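Local coordinates for hemolysin-related protein (Vibrio cholerae serotype O1, PDB 6MLT), which is a secreted biofilm matrix protein that binds calcium and probably carbohydrate, and is thought to take part in biofilm adhesion, at residues A319-S322 / D327-G330; S322-D327 / K388-T393; Y359-N362 / K367-V370. All coordinates share one frame; numbering follows the deposited sequence.

Contact 1 of 3, residues A319-S322 / D327-G330; sequences AIRS and DAIG
One face of the Arg321 guanidinium lies against the methyl of Ala328, with NH1 3.7 Å from Ala328 CB and NH2 at nearly the same distance. A bend at chi3 (-81°) leans the flat head over the Ala328 methyl. NH1 is gripped beyond the two segments by the carbonyls of Gly339 and Gly341, and Met336 packs against both Arg321 and Ala328. On the other face of the sheet Ile320 and Ile329 sit side by side as a non-hydrogen-bonded pair, their CG1 atoms 4.3 Å apart; both pack on Met373. Residues 319-322 and 327-330 are the two arms of an antiparallel hairpin in a sheet of the beta-prism lectin domain, their axes 177° apart. Ala319 and Gly330 exchange two backbone hydrogen bonds, from Ala319 N to Gly330 O (2.8 Å) and from Gly330 N to Ala319 O (2.9 Å). Toward the turn the regular pairing is broken by a classic beta bulge: Asp327 and Ala328 both face Arg321, whose O accepts from Asp327 N (2.9 Å), in the carbonyl plane, and from Ala328 N (3.1 Å), tilted from it. Arg321 N returns a bond to Ala328 O. At the bulge, the Asp327 carboxylate lies beside the backbone of Ser322, with OD2 3.4 Å from Ser322 CA.

Contact 2 of 3, residues S322-D327 / K388-T393; sequences SGAVVD and KDSAFT
The hydroxyl of Ser390 donates a short hydrogen bond to the carbonyl of Ala324, OG to O 2.6 Å. The approach is bent: the C=O...OG angle is 115° and the oxygen stands above the carbonyl plane, 46° out of it. Ser390 CB points toward the loop of residues 322-327, and OG lies anti to the carbonyl carbon of its own residue (chi1 -60°), which brings the oxygen close over the Ala324 peptide. The same OG is 3.4 Å from the methyl of Ala324, so it meets both the carbonyl and the side chain of that residue. Val325 adds an apolar touch through one branch: CG1 reaches Ser390 CB at 3.8 Å, and the Val325 side chain also packs on Asn362, Leu371 and Gln425. Ser390 ends a short 3-10 turn, residues 388-390, in the loop between strands 382-386 and 394-400, whereas Ala324 and Val325 lie in the turn, residues 323-325, between strands 317-322 and 326-330. Within that hairpin turn, Gly323 N bonds to Val325 O at 2.9 Å. The contact therefore joins turns from two different sheets of the beta-prism domain, and Tyr364 packs on both Ala324 and Ser390. Beside it a citrate, probably from the crystallisation liquor, accepts hydrogen bonds from the backbone N atoms of Ala324 and Val325, so these N-H groups can hold an anion. The citrate thus takes the N-H groups of both peptides flanking Ala324, and Ser390 the carbonyl of the second, so that second peptide is gripped at both ends, and a single buried hydroxyl supplies the polar link between the loops.

Contact 3 of 3, residues Y359-N362 / K367-V370; sequences YGKN and KYGV
Gly360 and Gly369 face each other as an antiparallel hydrogen-bonded pair, each satisfying the other's N-H and carbonyl: Gly360 N to Gly369 O and Gly369 N to Gly360 O, both 3.0 Å. Two residues toward the turn, Asn362 N gives a shorter and nearly straight bond to Lys367 O (2.7 Å, 169° at the hydrogen). These acceptors also receive weaker CA-H...O contacts, Tyr368 CA lying 3.3 Å from Gly360 O. With CG anti to the backbone N (chi1 176°), the Asn362 amide is carried toward the 363-366 turn, where OD1 accepts from the backbone N atoms of Tyr364 and Thr365. Among the side chains, Lys361 slants over one face of the Tyr368 ring: CB is 3.7 Å from Tyr368 CE2, CG lies above the plane near the rim, and NZ ends 3.5 Å from Tyr368 OH. The lysine also makes a cation-pi contact with Trp366, while Tyr368 O is bonded by Asn427 ND2 and Tyr368 N by a glycerol, probably from the crystallisation liquor. The chain turns a corner at Gly360 and Gly369, so the end of the hairpin departs from the sheet of strands 352-359 and 370-377, flanked by Phe392 and Thr393 beside Lys361 and by Val426, backbone-bonded to Val370.

All three contacts lie in the beta-prism lectin domain, on one side of the chain's centre. Along the chain, contact 1 closes before contact 3 opens, and contact 3 is nested within the loop closed by contact 2. Contacts 1 and 2 share Ser322 and Asp327, with centres 13 Å apart; they meet where Ile320 packs on Val326. Contacts 2 and 3 are nearer, about 7 Å between centres, and probable backbone hydrogen bonds join Lys361 to Phe392 and Thr393. Contacts 1 and 3 do not touch, their nearest atoms about 6 Å apart. Contact 2 joins the turn of the 317-330 hairpin to the 387-393 loop of the sheet holding strands 352-359 and 370-377, beside contact 3.

Contact 1 of 3, residues A319-S322 / D327-G330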
ATOM      1  N   ALA A 319     -27.504  -2.868 -12.431  1.00 23.42           N
ATOM      2  CA  ALA A 319     -27.951  -3.486 -13.669  1.00 23.51           C
ATOM      3  C   ALA A 319     -29.471  -3.601 -13.653  1.00 21.23           C
ATOM      4  O   ALA A 319     -30.067  -3.917 -12.620  1.00 22.05           O
ATOM      5  CB  ALA A 319     -27.328  -4.867 -13.841  1.00 26.14           C
ATOM      6  N   ILE A 320     -30.093  -3.345 -14.800  1.00 19.85           N
ATOM      7  CA  ILE A 320     -31.547  -3.388 -14.926  1.00 20.67           C
ATOM      8  C   ILE A 320     -31.907  -4.061 -16.238  1.00 20.87           C
ATOM      9  O   ILE A 320     -31.392  -3.683 -17.296  1.00 22.55           O
ATOM     10  CB  ILE A 320     -32.168  -1.982 -14.877  1.00 21.84           C
ATOM     11  CG1 ILE A 320     -31.785  -1.275 -13.572  1.00 23.11           C
ATOM     12  CG2 ILE A 320     -33.693  -2.073 -15.029  1.00 23.94           C
ATOM     13  CD1 ILE A 320     -32.295   0.168 -13.484  1.00 25.74           C
ATOM     14  N   ARG A 321     -32.801  -5.043 -16.178  1.00 19.50           N
ATOM     15  CA  ARG A 321     -33.394  -5.608 -17.380  1.00 19.17           C
ATOM     16  C   ARG A 321     -34.822  -5.105 -17.492  1.00 18.92           C
ATOM     17  O   ARG A 321     -35.585  -5.151 -16.518  1.00 19.16           O
ATOM     18  CB  ARG A 321     -33.342  -7.140 -17.387  1.00 19.49           C
ATOM     19  CG  ARG A 321     -32.073  -7.697 -18.048  1.00 20.00           C
ATOM     20  CD  ARG A 321     -32.150  -9.206 -18.313  1.00 20.52           C
ATOM     21  NE  ARG A 321     -31.859 -10.009 -17.124  1.00 22.48           N
ATOM     22  CZ  ARG A 321     -32.769 -10.538 -16.311  1.00 22.37           C
ATOM     23  NH1 ARG A 321     -34.061 -10.360 -16.533  1.00 20.24           N
ATOM     24  NH2 ARG A 321     -32.382 -11.255 -15.259  1.00 21.04           N
ATOM     25  N   SER A 322     -35.173  -4.597 -18.669  1.00 19.35           N
ATOM     26  CA  SER A 322     -36.475  -3.980 -18.848  1.00 18.89           C
ATOM     27  C   SER A 322     -36.850  -4.033 -20.318  1.00 19.19           C
ATOM     28  O   SER A 322     -35.984  -4.044 -21.193  1.00 19.60           O
ATOM     29  CB  SER A 322     -36.469  -2.531 -18.354  1.00 21.02           C
ATOM     30  OG  SER A 322     -35.594  -1.735 -19.136  1.00 19.06           O
ATOM     31  N   ASP A 327     -38.235  -5.408 -15.397  1.00 21.07           N
ATOM     32  CA  ASP A 327     -38.286  -6.850 -15.195  1.00 20.41           C
ATOM     33  C   ASP A 327     -37.373  -7.346 -14.089  1.00 18.80           C
ATOM     34  O   ASP A 327     -37.767  -8.240 -13.336  1.00 19.03           O
ATOM     35  CB  ASP A 327     -37.943  -7.561 -16.503  1.00 23.08           C
ATOM     36  CG  ASP A 327     -38.944  -7.242 -17.589  1.00 27.23           C
ATOM     37  OD1 ASP A 327     -40.155  -7.461 -17.351  1.00 27.71           O
ATOM     38  OD2 ASP A 327     -38.530  -6.724 -18.643  1.00 26.12           O
ATOM     39  N   ALA A 328     -36.170  -6.795 -13.961  1.00 18.85           N
ATOM     40  CA  ALA A 328     -35.257  -7.276 -12.937  1.00 20.11           C
ATOM     41  C   ALA A 328     -34.219  -6.209 -12.636  1.00 21.62           C
ATOM     42  O   ALA A 328     -33.877  -5.388 -13.491  1.00 18.73           O
ATOM     43  CB  ALA A 328     -34.570  -8.577 -13.360  1.00 19.53           C
ATOM     44  N   ILE A 329     -33.722  -6.237 -11.402  1.00 22.19           N
ATOM     45  CA  ILE A 329     -32.724  -5.287 -10.928  1.00 19.88           C
ATOM     46  C   ILE A 329     -31.679  -6.062 -10.143  1.00 20.03           C
ATOM     47  O   ILE A 329     -32.020  -6.937  -9.341  1.00 21.03           O
ATOM     48  CB  ILE A 329     -33.353  -4.186 -10.050  1.00 24.30           C
ATOM     49  CG1 ILE A 329     -34.380  -3.390 -10.850  1.00 23.66           C
ATOM     50  CG2 ILE A 329     -32.272  -3.258  -9.499  1.00 27.09           C
ATOM     51  CD1 ILE A 329     -35.223  -2.461  -9.991  1.00 25.46           C
ATOM     52  N   GLY A 330     -30.406  -5.739 -10.366  1.00 19.38           N
ATOM     53  CA  GLY A 330     -29.344  -6.399  -9.625  1.00 22.61           C
ATOM     54  C   GLY A 330     -28.096  -5.546  -9.611  1.00 25.39           C
ATOM     55  O   GLY A 330     -28.007  -4.526 -10.294  1.00 27.14           O
TER

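Contact 2 of 3, residues S322-D327 / K388-T393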
ATOM      1  N   SER A 322     -35.173  -4.597 -18.669  1.00 19.35           N
ATOM      2  CA  SER A 322     -36.475  -3.980 -18.848  1.00 18.89           C
ATOM      3  C   SER A 322     -36.850  -4.033 -20.318  1.00 19.19           C
ATOM      4  O   SER A 322     -35.984  -4.044 -21.193  1.00 19.60           O
ATOM      5  CB  SER A 322     -36.469  -2.531 -18.354  1.00 21.02           C
ATOM      6  OG  SER A 322     -35.594  -1.735 -19.136  1.00 19.06           O
ATOM      7  N   GLY A 323     -38.155  -4.082 -20.566  1.00 19.95           N
ATOM      8  CA  GLY A 323     -38.696  -3.946 -21.902  1.00 20.78           C
ATOM      9  C   GLY A 323     -39.864  -2.987 -21.866  1.00 21.76           C
ATOM     10  O   GLY A 323     -39.672  -1.775 -21.714  1.00 22.70           O
ATOM     11  N   ALA A 324     -41.082  -3.519 -21.979  1.00 19.03           N
ATOM     12  CA  ALA A 324     -42.265  -2.705 -21.737  1.00 23.72           C
ATOM     13  C   ALA A 324     -42.337  -2.261 -20.281  1.00 22.39           C
ATOM     14  O   ALA A 324     -42.863  -1.180 -19.985  1.00 19.96           O
ATOM     15  CB  ALA A 324     -43.523  -3.487 -22.114  1.00 25.87           C
ATOM     16  N   VAL A 325     -41.825  -3.077 -19.365  1.00 18.88           N
ATOM     17  CA  VAL A 325     -41.874  -2.803 -17.938  1.00 18.30           C
ATOM     18  C   VAL A 325     -40.503  -3.119 -17.344  1.00 18.30           C
ATOM     19  O   VAL A 325     -39.575  -3.515 -18.053  1.00 18.43           O
ATOM     20  CB  VAL A 325     -42.993  -3.594 -17.227  1.00 21.15           C
ATOM     21  CG1 VAL A 325     -44.356  -3.208 -17.814  1.00 23.80           C
ATOM     22  CG2 VAL A 325     -42.764  -5.107 -17.325  1.00 22.92           C
ATOM     23  N   VAL A 326     -40.368  -2.901 -16.039  1.00 18.24           N
ATOM     24  CA  VAL A 326     -39.112  -3.142 -15.338  1.00 18.82           C
ATOM     25  C   VAL A 326     -39.128  -4.586 -14.851  1.00 18.74           C
ATOM     26  O   VAL A 326     -39.927  -4.952 -13.988  1.00 20.10           O
ATOM     27  CB  VAL A 326     -38.916  -2.158 -14.177  1.00 19.10           C
ATOM     28  CG1 VAL A 326     -37.630  -2.460 -13.437  1.00 20.38           C
ATOM     29  CG2 VAL A 326     -38.890  -0.730 -14.690  1.00 22.09           C
ATOM     30  N   ASP A 327     -38.235  -5.408 -15.397  1.00 21.07           N
ATOM     31  CA  ASP A 327     -38.286  -6.850 -15.195  1.00 20.41           C
ATOM     32  C   ASP A 327     -37.373  -7.346 -14.089  1.00 18.80           C
ATOM     33  O   ASP A 327     -37.767  -8.240 -13.336  1.00 19.03           O
ATOM     34  CB  ASP A 327     -37.943  -7.561 -16.503  1.00 23.08           C
ATOM     35  CG  ASP A 327     -38.944  -7.242 -17.589  1.00 27.23           C
ATOM     36  OD1 ASP A 327     -40.155  -7.461 -17.351  1.00 27.71           O
ATOM     37  OD2 ASP A 327     -38.530  -6.724 -18.643  1.00 26.12           O
ATOM     38  N   LYS A 388     -43.979   4.196 -19.574  1.00 23.10           N
ATOM     39  CA  LYS A 388     -45.268   4.652 -19.059  1.00 24.16           C
ATOM     40  C   LYS A 388     -46.416   4.189 -19.943  1.00 20.70           C
ATOM     41  O   LYS A 388     -47.557   4.079 -19.473  1.00 21.40           O
ATOM     42  CB  LYS A 388     -45.282   6.178 -18.964  1.00 32.07           C
ATOM     43  CG  LYS A 388     -44.519   6.747 -17.786  1.00 44.28           C
ATOM     44  CD  LYS A 388     -44.468   8.272 -17.849  1.00 59.38           C
ATOM     45  CE  LYS A 388     -44.812   8.913 -16.508  1.00 66.35           C
ATOM     46  NZ  LYS A 388     -46.284   9.096 -16.322  1.00 64.21           N
ATOM     47  N   ASP A 389     -46.147   3.955 -21.230  1.00 19.00           N
ATOM     48  CA  ASP A 389     -47.171   3.495 -22.161  1.00 23.35           C
ATOM     49  C   ASP A 389     -47.623   2.066 -21.896  1.00 19.15           C
ATOM     50  O   ASP A 389     -48.537   1.588 -22.580  1.00 18.58           O
ATOM     51  CB  ASP A 389     -46.665   3.606 -23.602  1.00 34.96           C
ATOM     52  CG  ASP A 389     -46.750   5.020 -24.150  1.00 49.36           C
ATOM     53  OD1 ASP A 389     -47.545   5.824 -23.622  1.00 52.78           O
ATOM     54  OD2 ASP A 389     -46.025   5.324 -25.121  1.00 55.96           O
ATOM     55  N   SER A 390     -47.009   1.367 -20.948  1.00 16.32           N
ATOM     56  CA  SER A 390     -47.452   0.029 -20.577  1.00 18.35           C
ATOM     57  C   SER A 390     -48.615   0.033 -19.595  1.00 17.87           C
ATOM     58  O   SER A 390     -49.078  -1.042 -19.201  1.00 18.33           O
ATOM     59  CB  SER A 390     -46.282  -0.750 -19.968  1.00 21.11           C
ATOM     60  OG  SER A 390     -45.237  -0.849 -20.920  1.00 24.86           O
ATOM     61  N   ALA A 391     -49.092   1.202 -19.191  1.00 18.60           N
ATOM     62  CA  ALA A 391     -50.087   1.298 -18.136  1.00 17.91           C
ATOM     63  C   ALA A 391     -51.497   1.162 -18.686  1.00 18.98           C
ATOM     64  O   ALA A 391     -51.836   1.738 -19.723  1.00 18.27           O
ATOM     65  CB  ALA A 391     -49.952   2.634 -17.404  1.00 18.33           C
ATOM     66  N   PHE A 392     -52.314   0.383 -17.977  1.00 17.40           N
ATOM     67  CA  PHE A 392     -53.760   0.524 -18.043  1.00 18.24           C
ATOM     68  C   PHE A 392     -54.225   1.598 -17.061  1.00 18.69           C
ATOM     69  O   PHE A 392     -55.053   2.444 -17.406  1.00 19.42           O
ATOM     70  CB  PHE A 392     -54.433  -0.825 -17.753  1.00 19.58           C
ATOM     71  CG  PHE A 392     -55.921  -0.766 -17.730  1.00 22.29           C
ATOM     72  CD1 PHE A 392     -56.646  -0.769 -18.908  1.00 23.41           C
ATOM     73  CD2 PHE A 392     -56.600  -0.717 -16.529  1.00 26.34           C
ATOM     74  CE1 PHE A 392     -58.024  -0.713 -18.885  1.00 27.23           C
ATOM     75  CE2 PHE A 392     -57.982  -0.657 -16.502  1.00 28.20           C
ATOM     76  CZ  PHE A 392     -58.690  -0.660 -17.685  1.00 28.08           C
ATOM     77  N   THR A 393     -53.697   1.560 -15.837  1.00 18.43           N
ATOM     78  CA  THR A 393     -53.746   2.665 -14.892  1.00 19.82           C
ATOM     79  C   THR A 393     -52.381   2.756 -14.230  1.00 21.69           C
ATOM     80  O   THR A 393     -51.699   1.740 -14.050  1.00 21.64           O
ATOM     81  CB  THR A 393     -54.812   2.478 -13.806  1.00 22.27           C
ATOM     82  OG1 THR A 393     -54.510   1.302 -13.050  1.00 23.52           O
ATOM     83  CG2 THR A 393     -56.197   2.335 -14.410  1.00 25.58           C
TER

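Contact 3 of 3, residues Y359-N362 / K367-V370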
ATOM      1  N   TYR A 359     -45.867   3.220 -11.431  1.00 18.19           N
ATOM      2  CA  TYR A 359     -46.329   1.893 -11.058  1.00 17.35           C
ATOM      3  C   TYR A 359     -47.840   1.820 -11.217  1.00 19.23           C
ATOM      4  O   TYR A 359     -48.552   2.819 -11.064  1.00 17.77           O
ATOM      5  CB  TYR A 359     -45.922   1.533  -9.613  1.00 17.54           C
ATOM      6  CG  TYR A 359     -46.422   2.484  -8.555  1.00 19.89           C
ATOM      7  CD1 TYR A 359     -45.692   3.614  -8.205  1.00 20.41           C
ATOM      8  CD2 TYR A 359     -47.618   2.246  -7.897  1.00 23.78           C
ATOM      9  CE1 TYR A 359     -46.149   4.486  -7.227  1.00 24.34           C
ATOM     10  CE2 TYR A 359     -48.084   3.113  -6.921  1.00 28.11           C
ATOM     11  CZ  TYR A 359     -47.344   4.227  -6.592  1.00 29.50           C
ATOM     12  OH  TYR A 359     -47.806   5.082  -5.622  1.00 33.68           O
ATOM     13  N   GLY A 360     -48.322   0.625 -11.539  1.00 19.42           N
ATOM     14  CA  GLY A 360     -49.744   0.436 -11.734  1.00 19.75           C
ATOM     15  C   GLY A 360     -50.026  -0.873 -12.443  1.00 21.68           C
ATOM     16  O   GLY A 360     -49.224  -1.810 -12.396  1.00 19.04           O
ATOM     17  N   LYS A 361     -51.178  -0.917 -13.102  1.00 20.52           N
ATOM     18  CA  LYS A 361     -51.648  -2.130 -13.754  1.00 22.76           C
ATOM     19  C   LYS A 361     -51.066  -2.220 -15.158  1.00 23.29           C
ATOM     20  O   LYS A 361     -51.279  -1.330 -15.988  1.00 22.01           O
ATOM     21  CB  LYS A 361     -53.170  -2.161 -13.805  1.00 24.20           C
ATOM     22  CG  LYS A 361     -53.739  -3.483 -14.280  1.00 30.42           C
ATOM     23  CD  LYS A 361     -55.259  -3.459 -14.224  1.00 41.73           C
ATOM     24  CE  LYS A 361     -55.835  -4.816 -13.877  1.00 55.79           C
ATOM     25  NZ  LYS A 361     -57.262  -4.712 -13.458  1.00 65.34           N
ATOM     26  N   ASN A 362     -50.329  -3.301 -15.403  1.00 22.15           N
ATOM     27  CA  ASN A 362     -49.746  -3.613 -16.705  1.00 25.98           C
ATOM     28  C   ASN A 362     -50.861  -3.932 -17.699  1.00 24.63           C
ATOM     29  O   ASN A 362     -51.662  -4.844 -17.467  1.00 26.76           O
ATOM     30  CB  ASN A 362     -48.791  -4.801 -16.526  1.00 27.50           C
ATOM     31  CG  ASN A 362     -48.190  -5.293 -17.815  1.00 31.61           C
ATOM     32  OD1 ASN A 362     -48.868  -5.417 -18.828  1.00 27.05           O
ATOM     33  ND2 ASN A 362     -46.899  -5.624 -17.768  1.00 39.64           N
ATOM     34  N   LYS A 367     -51.326  -7.458 -14.474  1.00 22.73           N
ATOM     35  CA  LYS A 367     -50.679  -7.533 -13.169  1.00 22.39           C
ATOM     36  C   LYS A 367     -50.204  -6.145 -12.736  1.00 21.77           C
ATOM     37  O   LYS A 367     -50.007  -5.244 -13.555  1.00 23.59           O
ATOM     38  CB  LYS A 367     -49.496  -8.501 -13.210  1.00 26.22           C
ATOM     39  CG  LYS A 367     -49.850  -9.901 -13.697  1.00 31.41           C
ATOM     40  CD  LYS A 367     -50.940 -10.528 -12.835  1.00 38.69           C
ATOM     41  CE  LYS A 367     -51.262 -11.942 -13.282  1.00 47.39           C
ATOM     42  NZ  LYS A 367     -52.404 -12.505 -12.523  1.00 55.04           N
ATOM     43  N   TYR A 368     -50.013  -5.984 -11.429  1.00 20.61           N
ATOM     44  CA  TYR A 368     -49.622  -4.706 -10.843  1.00 20.19           C
ATOM     45  C   TYR A 368     -48.131  -4.708 -10.532  1.00 20.85           C
ATOM     46  O   TYR A 368     -47.638  -5.611  -9.848  1.00 22.80           O
ATOM     47  CB  TYR A 368     -50.414  -4.439  -9.567  1.00 20.74           C
ATOM     48  CG  TYR A 368     -51.887  -4.188  -9.796  1.00 26.92           C
ATOM     49  CD1 TYR A 368     -52.795  -5.239  -9.840  1.00 32.50           C
ATOM     50  CD2 TYR A 368     -52.371  -2.900  -9.957  1.00 27.73           C
ATOM     51  CE1 TYR A 368     -54.147  -5.013 -10.047  1.00 36.02           C
ATOM     52  CE2 TYR A 368     -53.721  -2.662 -10.160  1.00 29.86           C
ATOM     53  CZ  TYR A 368     -54.600  -3.721 -10.207  1.00 37.17           C
ATOM     54  OH  TYR A 368     -55.941  -3.484 -10.411  1.00 44.45           O
ATOM     55  N   GLY A 369     -47.422  -3.691 -11.003  1.00 18.75           N
ATOM     56  CA  GLY A 369     -46.000  -3.632 -10.733  1.00 17.47           C
ATOM     57  C   GLY A 369     -45.391  -2.320 -11.171  1.00 17.26           C
ATOM     58  O   GLY A 369     -46.090  -1.348 -11.456  1.00 18.92           O
ATOM     59  N   VAL A 370     -44.062  -2.305 -11.211  1.00 17.21           N
ATOM     60  CA  VAL A 370     -43.320  -1.131 -11.658  1.00 18.69           C
ATOM     61  C   VAL A 370     -43.229  -1.157 -13.179  1.00 19.63           C
ATOM     62  O   VAL A 370     -42.665  -2.089 -13.766  1.00 19.10           O
ATOM     63  CB  VAL A 370     -41.926  -1.079 -11.015  1.00 18.35           C
ATOM     64  CG1 VAL A 370     -41.120   0.089 -11.560  1.00 18.61           C
ATOM     65  CG2 VAL A 370     -42.060  -0.969  -9.498  1.00 17.81           C
TER